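Histone acetyltransferase (PDB 6IF4) probably acetylates lysines of histones with acetyl-CoA as a MYST-family enzyme, the piece described here being its presumed Tudor (Tudor-knot) domain. Local coordinates at residues Lys9-Ile23 with Met48-Arg60. Numbering follows the deposited sequence.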
ATOM      1  N   LYS B   9       7.756   5.023   1.620  1.00 15.36           N
ATOM      2  CA  LYS B   9       8.205   3.645   1.746  1.00 14.86           C
ATOM      3  C   LYS B   9       7.445   2.960   2.873  1.00 19.86           C
ATOM      4  O   LYS B   9       7.342   3.496   3.983  1.00 20.46           O
ATOM      5  CB  LYS B   9       9.707   3.594   2.012  1.00 21.77           C
ATOM      6  CG  LYS B   9      10.513   4.569   1.172  1.00 28.70           C
ATOM      7  CD  LYS B   9      11.937   4.091   0.999  1.00 28.31           C
ATOM      8  CE  LYS B   9      12.619   4.827  -0.142  1.00 36.91           C
ATOM      9  NZ  LYS B   9      11.863   4.677  -1.412  1.00 37.44           N
ATOM     10  N   VAL B  10       6.913   1.773   2.590  1.00 17.22           N
ATOM     11  CA  VAL B  10       6.104   1.019   3.538  1.00 13.71           C
ATOM     12  C   VAL B  10       6.463  -0.456   3.427  1.00 18.15           C
ATOM     13  O   VAL B  10       7.198  -0.881   2.533  1.00 19.63           O
ATOM     14  CB  VAL B  10       4.591   1.205   3.290  1.00 16.00           C
ATOM     15  CG1 VAL B  10       4.177   2.669   3.453  1.00 13.91           C
ATOM     16  CG2 VAL B  10       4.221   0.679   1.912  1.00 17.00           C
ATOM     17  N   TYR B  11       5.941  -1.233   4.370  1.00 15.65           N
ATOM     18  CA  TYR B  11       5.846  -2.677   4.245  1.00 14.63           C
ATOM     19  C   TYR B  11       4.391  -3.023   3.972  1.00 16.70           C
ATOM     20  O   TYR B  11       3.488  -2.486   4.620  1.00 17.89           O
ATOM     21  CB  TYR B  11       6.318  -3.390   5.513  1.00 17.45           C
ATOM     22  CG  TYR B  11       7.815  -3.369   5.732  1.00 22.72           C
ATOM     23  CD1 TYR B  11       8.663  -4.151   4.958  1.00 16.59           C
ATOM     24  CD2 TYR B  11       8.377  -2.575   6.722  1.00 28.32           C
ATOM     25  CE1 TYR B  11      10.032  -4.136   5.161  1.00 17.88           C
ATOM     26  CE2 TYR B  11       9.745  -2.553   6.932  1.00 29.02           C
ATOM     27  CZ  TYR B  11      10.566  -3.334   6.150  1.00 22.50           C
ATOM     28  OH  TYR B  11      11.927  -3.311   6.358  1.00 30.95           O
ATOM     29  N   ALA B  12       4.165  -3.911   3.014  1.00 13.05           N
ATOM     30  CA  ALA B  12       2.819  -4.291   2.617  1.00 12.56           C
ATOM     31  C   ALA B  12       2.701  -5.806   2.614  1.00 14.30           C
ATOM     32  O   ALA B  12       3.609  -6.508   2.161  1.00 18.73           O
ATOM     33  CB  ALA B  12       2.459  -3.736   1.234  1.00 12.19           C
ATOM     34  N   THR B  13       1.586  -6.306   3.136  1.00 14.75           N
ATOM     35  CA  THR B  13       1.355  -7.738   3.095  1.00 15.14           C
ATOM     36  C   THR B  13       1.101  -8.190   1.663  1.00 22.93           C
ATOM     37  O   THR B  13       0.515  -7.470   0.846  1.00 17.72           O
ATOM     38  CB  THR B  13       0.172  -8.134   3.980  1.00 18.57           C
ATOM     39  OG1 THR B  13      -1.012  -7.468   3.528  1.00 15.84           O
ATOM     40  CG2 THR B  13       0.445  -7.767   5.428  1.00 16.59           C
ATOM     41  N   LEU B  14       1.542  -9.406   1.371  1.00 19.74           N
ATOM     42  CA  LEU B  14       1.292 -10.020   0.072  1.00 22.44           C
ATOM     43  C   LEU B  14       1.345 -11.519   0.307  1.00 22.09           C
ATOM     44  O   LEU B  14       2.429 -12.071   0.520  1.00 27.98           O
ATOM     45  CB  LEU B  14       2.329  -9.581  -0.958  1.00 24.07           C
ATOM     46  CG  LEU B  14       2.385 -10.363  -2.273  1.00 23.97           C
ATOM     47  CD1 LEU B  14       1.085 -10.209  -3.039  1.00 25.50           C
ATOM     48  CD2 LEU B  14       3.571  -9.903  -3.117  1.00 26.01           C
ATOM     49  N   HIS B  15       0.179 -12.163   0.286  1.00 31.49           N
ATOM     50  CA  HIS B  15       0.073 -13.578   0.623  1.00 39.34           C
ATOM     51  C   HIS B  15       0.652 -13.841   2.012  1.00 42.20           C
ATOM     52  O   HIS B  15       1.542 -14.674   2.203  1.00 35.41           O
ATOM     53  CB  HIS B  15       0.724 -14.444  -0.451  1.00 46.18           C
ATOM     54  CG  HIS B  15       0.126 -14.246  -1.809  1.00 48.76           C
ATOM     55  ND1 HIS B  15       0.853 -13.783  -2.884  1.00 48.39           N
ATOM     56  CD2 HIS B  15      -1.135 -14.437  -2.263  1.00 49.99           C
ATOM     57  CE1 HIS B  15       0.068 -13.704  -3.942  1.00 49.82           C
ATOM     58  NE2 HIS B  15      -1.144 -14.095  -3.593  1.00 49.97           N
ATOM     59  N   GLU B  16       0.128 -13.092   2.985  1.00 33.66           N
ATOM     60  CA  GLU B  16       0.450 -13.235   4.405  1.00 24.92           C
ATOM     61  C   GLU B  16       1.932 -13.007   4.703  1.00 19.89           C
ATOM     62  O   GLU B  16       2.450 -13.481   5.720  1.00 19.47           O
ATOM     63  CB  GLU B  16       0.007 -14.595   4.958  1.00 32.81           C
ATOM     64  CG  GLU B  16      -1.375 -15.107   4.530  1.00 48.67           C
ATOM     65  CD  GLU B  16      -1.329 -16.048   3.336  1.00 67.33           C
ATOM     66  OE1 GLU B  16      -0.832 -17.179   3.490  1.00 67.08           O
ATOM     67  OE2 GLU B  16      -1.847 -15.678   2.255  1.00 74.06           O
ATOM     68  N   THR B  17       2.629 -12.251   3.858  1.00 18.36           N
ATOM     69  CA  THR B  17       4.028 -11.925   4.101  1.00 16.72           C
ATOM     70  C   THR B  17       4.267 -10.445   3.833  1.00 20.22           C
ATOM     71  O   THR B  17       3.752  -9.893   2.857  1.00 23.94           O
ATOM     72  CB  THR B  17       4.956 -12.785   3.227  1.00 23.94           C
ATOM     73  OG1 THR B  17       4.762 -14.166   3.548  1.00 24.56           O
ATOM     74  CG2 THR B  17       6.414 -12.431   3.481  1.00 28.03           C
ATOM     75  N   PHE B  18       5.050  -9.808   4.703  1.00 18.71           N
ATOM     76  CA  PHE B  18       5.350  -8.392   4.550  1.00 18.08           C
ATOM     77  C   PHE B  18       6.506  -8.215   3.574  1.00 18.53           C
ATOM     78  O   PHE B  18       7.561  -8.838   3.730  1.00 23.17           O
ATOM     79  CB  PHE B  18       5.699  -7.767   5.900  1.00 25.36           C
ATOM     80  CG  PHE B  18       4.528  -7.144   6.599  1.00 27.89           C
ATOM     81  CD1 PHE B  18       3.882  -6.048   6.050  1.00 20.68           C
ATOM     82  CD2 PHE B  18       4.075  -7.648   7.808  1.00 22.26           C
ATOM     83  CE1 PHE B  18       2.805  -5.467   6.690  1.00 20.76           C
ATOM     84  CE2 PHE B  18       2.995  -7.073   8.453  1.00 18.98           C
ATOM     85  CZ  PHE B  18       2.360  -5.980   7.892  1.00 20.92           C
ATOM     86  N   HIS B  19       6.310  -7.359   2.574  1.00 17.82           N
ATOM     87  CA  HIS B  19       7.334  -7.056   1.585  1.00 23.76           C
ATOM     88  C   HIS B  19       7.528  -5.551   1.504  1.00 19.11           C
ATOM     89  O   HIS B  19       6.568  -4.788   1.646  1.00 13.56           O
ATOM     90  CB  HIS B  19       6.966  -7.614   0.210  1.00 13.62           C
ATOM     91  CG  HIS B  19       6.987  -9.108   0.142  1.00 14.95           C
ATOM     92  ND1 HIS B  19       8.136  -9.826  -0.115  1.00 19.54           N
ATOM     93  CD2 HIS B  19       6.002 -10.022   0.306  1.00 15.40           C
ATOM     94  CE1 HIS B  19       7.856 -11.117  -0.108  1.00 21.35           C
ATOM     95  NE2 HIS B  19       6.567 -11.263   0.142  1.00 18.96           N
ATOM     96  N   ALA B  20       8.772  -5.129   1.287  1.00 19.53           N
ATOM     97  CA  ALA B  20       9.040  -3.720   1.038  1.00 18.80           C
ATOM     98  C   ALA B  20       8.225  -3.236  -0.156  1.00 15.95           C
ATOM     99  O   ALA B  20       8.119  -3.920  -1.177  1.00 18.30           O
ATOM    100  CB  ALA B  20      10.530  -3.495   0.788  1.00 14.21           C
ATOM    101  N   ALA B  21       7.631  -2.054  -0.017  1.00 13.30           N
ATOM    102  CA  ALA B  21       6.758  -1.519  -1.048  1.00 15.88           C
ATOM    103  C   ALA B  21       6.804   0.003  -1.008  1.00 15.66           C
ATOM    104  O   ALA B  21       7.428   0.609  -0.133  1.00 19.48           O
ATOM    105  CB  ALA B  21       5.325  -2.038  -0.876  1.00 16.99           C
ATOM    106  N   ILE B  22       6.117   0.615  -1.969  1.00 16.21           N
ATOM    107  CA  ILE B  22       5.981   2.061  -2.062  1.00 14.04           C
ATOM    108  C   ILE B  22       4.539   2.348  -2.449  1.00 14.60           C
ATOM    109  O   ILE B  22       3.898   1.564  -3.153  1.00 16.53           O
ATOM    110  CB  ILE B  22       6.962   2.682  -3.091  1.00 25.84           C
ATOM    111  CG1 ILE B  22       8.416   2.434  -2.693  1.00 40.75           C
ATOM    112  CG2 ILE B  22       6.727   4.180  -3.254  1.00 25.74           C
ATOM    113  CD1 ILE B  22       9.407   2.722  -3.805  1.00 44.69           C
ATOM    114  N   ILE B  23       4.016   3.464  -1.964  1.00 20.32           N
ATOM    115  CA  ILE B  23       2.648   3.857  -2.270  1.00 22.80           C
ATOM    116  C   ILE B  23       2.647   4.688  -3.546  1.00 24.10           C
ATOM    117  O   ILE B  23       3.284   5.745  -3.616  1.00 22.50           O
ATOM    118  CB  ILE B  23       2.019   4.605  -1.093  1.00 22.41           C
ATOM    119  CG1 ILE B  23       1.717   3.569  -0.013  1.00 22.85           C
ATOM    120  CG2 ILE B  23       0.752   5.327  -1.520  1.00 13.56           C
ATOM    121  CD1 ILE B  23       1.221   4.127   1.217  1.00 24.17           C
ATOM    122  N   MET B  48       2.058  -7.112  -9.886  1.00 19.15           N
ATOM    123  CA  MET B  48       1.694  -7.415  -8.510  1.00 21.46           C
ATOM    124  C   MET B  48       1.114  -6.219  -7.762  1.00 23.97           C
ATOM    125  O   MET B  48       0.689  -6.389  -6.615  1.00 30.22           O
ATOM    126  CB  MET B  48       2.902  -7.965  -7.749  1.00 19.26           C
ATOM    127  CG  MET B  48       3.497  -9.204  -8.395  1.00 27.79           C
ATOM    128  SD  MET B  48       2.341 -10.588  -8.381  1.00 38.47           S
ATOM    129  CE  MET B  48       2.086 -10.809  -6.627  1.00 36.25           C
ATOM    130  N   ASP B  49       1.126  -5.055  -8.381  1.00 16.28           N
ATOM    131  CA  ASP B  49       0.567  -3.836  -7.776  1.00 13.48           C
ATOM    132  C   ASP B  49      -0.900  -4.056  -7.399  1.00 22.23           C
ATOM    133  O   ASP B  49      -1.634  -4.673  -8.157  1.00 20.93           O
ATOM    134  CB  ASP B  49       0.671  -2.644  -8.694  1.00 14.86           C
ATOM    135  CG  ASP B  49       2.085  -2.264  -9.064  1.00 19.87           C
ATOM    136  OD1 ASP B  49       2.993  -2.853  -8.576  1.00 23.10           O
ATOM    137  OD2 ASP B  49       2.211  -1.369  -9.786  1.00 19.73           O
ATOM    138  N   ARG B  50      -1.295  -3.482  -6.280  1.00 18.43           N
ATOM    139  CA  ARG B  50      -2.697  -3.644  -5.871  1.00 22.79           C
ATOM    140  C   ARG B  50      -3.153  -2.574  -4.894  1.00 20.58           C
ATOM    141  O   ARG B  50      -2.367  -1.915  -4.320  1.00 12.97           O
ATOM    142  CB  ARG B  50      -2.919  -4.985  -5.179  1.00 18.85           C
ATOM    143  CG  ARG B  50      -1.939  -5.327  -4.091  1.00 40.58           C
ATOM    144  CD  ARG B  50      -2.085  -6.806  -3.778  1.00 38.31           C
ATOM    145  NE  ARG B  50      -1.320  -7.506  -4.779  1.00 47.83           N
ATOM    146  CZ  ARG B  50      -1.494  -8.734  -5.195  1.00 55.88           C
ATOM    147  NH1 ARG B  50      -2.462  -9.482  -4.724  1.00 45.85           N
ATOM    148  NH2 ARG B  50      -0.687  -9.221  -6.102  1.00 68.98           N
ATOM    149  N   TRP B  51      -4.459  -2.459  -4.819  1.00 19.67           N
ATOM    150  CA  TRP B  51      -5.081  -1.561  -3.858  1.00 16.03           C
ATOM    151  C   TRP B  51      -5.196  -2.262  -2.509  1.00 19.63           C
ATOM    152  O   TRP B  51      -5.670  -3.400  -2.434  1.00 19.95           O
ATOM    153  CB  TRP B  51      -6.459  -1.122  -4.348  1.00 15.13           C
ATOM    154  CG  TRP B  51      -6.412  -0.188  -5.513  1.00 21.32           C
ATOM    155  CD1 TRP B  51      -6.543  -0.516  -6.829  1.00 17.36           C
ATOM    156  CD2 TRP B  51      -6.219   1.230  -5.468  1.00 15.98           C
ATOM    157  NE1 TRP B  51      -6.446   0.609  -7.608  1.00 16.49           N
ATOM    158  CE2 TRP B  51      -6.246   1.697  -6.797  1.00 15.51           C
ATOM    159  CE3 TRP B  51      -6.027   2.153  -4.434  1.00 19.93           C
ATOM    160  CZ2 TRP B  51      -6.088   3.043  -7.121  1.00 17.41           C
ATOM    161  CZ3 TRP B  51      -5.869   3.488  -4.756  1.00 23.63           C
ATOM    162  CH2 TRP B  51      -5.899   3.921  -6.088  1.00 17.30           C
ATOM    163  N   LEU B  52      -4.765  -1.592  -1.447  1.00 19.36           N
ATOM    164  CA  LEU B  52      -4.817  -2.176  -0.113  1.00 19.92           C
ATOM    165  C   LEU B  52      -5.302  -1.157   0.886  1.00 17.70           C
ATOM    166  O   LEU B  52      -5.063   0.053   0.729  1.00 18.80           O
ATOM    167  CB  LEU B  52      -3.441  -2.703   0.327  1.00 16.15           C
ATOM    168  CG  LEU B  52      -2.840  -3.832  -0.508  1.00 23.77           C
ATOM    169  CD1 LEU B  52      -1.401  -4.099  -0.091  1.00 13.99           C
ATOM    170  CD2 LEU B  52      -3.687  -5.088  -0.383  1.00 18.37           C
ATOM    171  N   PRO B  53      -6.001  -1.584   1.940  1.00 15.70           N
ATOM    172  CA  PRO B  53      -6.335  -0.691   3.041  1.00 13.80           C
ATOM    173  C   PRO B  53      -5.125  -0.479   3.946  1.00 16.39           C
ATOM    174  O   PRO B  53      -4.108  -1.169   3.847  1.00 16.12           O
ATOM    175  CB  PRO B  53      -7.453  -1.435   3.772  1.00 22.26           C
ATOM    176  CG  PRO B  53      -7.122  -2.871   3.544  1.00 16.01           C
ATOM    177  CD  PRO B  53      -6.529  -2.948   2.158  1.00 14.37           C
ATOM    178  N   GLY B  54      -5.255   0.502   4.842  1.00 21.61           N
ATOM    179  CA  GLY B  54      -4.165   0.798   5.758  1.00 22.71           C
ATOM    180  C   GLY B  54      -3.815  -0.363   6.670  1.00 17.77           C
ATOM    181  O   GLY B  54      -2.673  -0.475   7.124  1.00 15.56           O
ATOM    182  N   SER B  55      -4.784  -1.247   6.941  1.00 15.38           N
ATOM    183  CA  SER B  55      -4.551  -2.385   7.828  1.00 21.59           C
ATOM    184  C   SER B  55      -3.533  -3.367   7.266  1.00 20.46           C
ATOM    185  O   SER B  55      -3.040  -4.222   8.009  1.00 17.40           O
ATOM    186  CB  SER B  55      -5.869  -3.111   8.114  1.00 23.36           C
ATOM    187  OG  SER B  55      -6.591  -3.354   6.923  1.00 19.53           O
ATOM    188  N   ALA B  56      -3.222  -3.281   5.975  1.00 14.28           N
ATOM    189  CA  ALA B  56      -2.238  -4.153   5.352  1.00 19.30           C
ATOM    190  C   ALA B  56      -0.854  -3.524   5.273  1.00 20.69           C
ATOM    191  O   ALA B  56       0.066  -4.156   4.743  1.00 15.78           O
ATOM    192  CB  ALA B  56      -2.700  -4.552   3.946  1.00 17.13           C
ATOM    193  N   LEU B  57      -0.678  -2.315   5.801  1.00 15.34           N
ATOM    194  CA  LEU B  57       0.549  -1.556   5.619  1.00 16.57           C
ATOM    195  C   LEU B  57       1.229  -1.275   6.953  1.00 17.78           C
ATOM    196  O   LEU B  57       0.592  -1.211   8.007  1.00 14.78           O
ATOM    197  CB  LEU B  57       0.279  -0.221   4.906  1.00 18.15           C
ATOM    198  CG  LEU B  57      -0.422  -0.271   3.548  1.00 18.87           C
ATOM    199  CD1 LEU B  57      -0.578   1.134   2.987  1.00 13.12           C
ATOM    200  CD2 LEU B  57       0.344  -1.152   2.581  1.00 18.30           C
ATOM    201  N   ARG B  58       2.544  -1.079   6.874  1.00 17.00           N
ATOM    202  CA  ARG B  58       3.370  -0.662   7.993  1.00 15.79           C
ATOM    203  C   ARG B  58       4.358   0.375   7.487  1.00 24.46           C
ATOM    204  O   ARG B  58       4.798   0.314   6.338  1.00 15.74           O
ATOM    205  CB  ARG B  58       4.160  -1.829   8.608  1.00 21.85           C
ATOM    206  CG  ARG B  58       3.339  -2.876   9.320  1.00 25.62           C
ATOM    207  CD  ARG B  58       4.222  -3.712  10.237  1.00 28.20           C
ATOM    208  NE  ARG B  58       5.289  -4.414   9.527  1.00 30.08           N
ATOM    209  CZ  ARG B  58       6.579  -4.096   9.600  1.00 28.49           C
ATOM    210  NH1 ARG B  58       6.976  -3.072  10.342  1.00 39.97           N
ATOM    211  NH2 ARG B  58       7.475  -4.802   8.925  1.00 26.89           N
ATOM    212  N   GLU B  59       4.706   1.324   8.350  1.00 20.98           N
ATOM    213  CA  GLU B  59       5.794   2.237   8.032  1.00 22.80           C
ATOM    214  C   GLU B  59       7.075   1.444   7.814  1.00 20.31           C
ATOM    215  O   GLU B  59       7.279   0.379   8.400  1.00 23.38           O
ATOM    216  CB  GLU B  59       6.003   3.248   9.161  1.00 34.15           C
ATOM    217  CG  GLU B  59       4.994   4.377   9.220  1.00 42.57           C
ATOM    218  CD  GLU B  59       5.292   5.347  10.348  1.00 48.48           C
ATOM    219  OE1 GLU B  59       4.389   6.130  10.715  1.00 52.16           O
ATOM    220  OE2 GLU B  59       6.428   5.327  10.871  1.00 48.02           O
ATOM    221  N   ARG B  60       7.937   1.975   6.957  1.00 21.72           N
ATOM    222  CA  ARG B  60       9.246   1.357   6.668  1.00 17.25           C
ATOM    223  C   ARG B  60      10.336   2.434   6.757  1.00 27.59           C
ATOM    224  O   ARG B  60      10.339   3.328   5.946  1.00 30.77           O
ATOM    225  CB  ARG B  60       9.235   0.628   5.323  1.00 23.05           C
ATOM    226  CG  ARG B  60      10.588   0.106   4.861  1.00 22.50           C
ATOM    227  CD  ARG B  60      10.618  -0.779   3.629  1.00 20.39           C
ATOM    228  NE  ARG B  60      10.091  -0.252   2.401  1.00 14.44           N
ATOM    229  CZ  ARG B  60      10.808   0.223   1.396  1.00 23.91           C
ATOM    230  NH1 ARG B  60      12.115   0.243   1.483  1.00 19.36           N
ATOM    231  NH2 ARG B  60      10.224   0.686   0.311  1.00 14.81           N
TER
HETATM  232  O   HOH W   1       7.293   4.947   6.490  1.00 35.47           O
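Arg-60 runs across strand 9-13 and ends on strand 18-23. Its CB touches Val-10 C and, at the rim of the Tyr-11 ring, CD2. CG and CD pass over one ring face, with Arg-60 CD 3.7 Å from the ring centroid in a CH-pi contact. A bend at chi3 (58°) turns the guanidinium away from the ring. Arg-60 NE then donates to Val-10 O at 3.0 Å. Arg-60 NH2 donates to Ala-21 O at 2.8 Å. That second bond is almost straight (172°). NH1 lies by Lys-9 CD and Ala-20 CB. Both acceptors lie in the guanidinium plane but are approached from above their own carbonyl planes. Each already accepts from the neighbouring strand (Ala-21 N and Val-10 N respectively), and the arginine comes in on the opposite face. The two arginine bonds fix the rotation of the guanidinium, while Ala-20 CB and Lys-9 CB flank its faces.

Strands 9-13 and 57-59 pair antiparallel, joining the C-terminal strand to the first one, as in the SH3-like barrel of Tudor-knot domains; the 3-10 turn 54-56 leads into it. Tyr-11 and Arg-58 exchange two backbone bonds, and Thr-13 N reaches Ala-56 O.

Against the other face of Tyr-11, the Arg-58 guanidinium lies nearly parallel, 16° between planes, with NH2 3.3 Å from Tyr-11 CD2. The same guanidinium stands upright over Phe-18: Arg-58 NE lies over the ring centre, and CZ, 4.6 Å from the Phe-18 centroid, makes the cation-pi contact. On the buried side, Leu-57 CD2 packs 3.6 Å from Ala-12 CB and Leu-57 CD1 meets Ile-23 CD1, with Phe-4 and Tyr-37 also touching Leu-57. Farther along, Leu-14 CD1 rests over the guanidinium of Arg-50, whose NE and NH2 both grip Met-48 O.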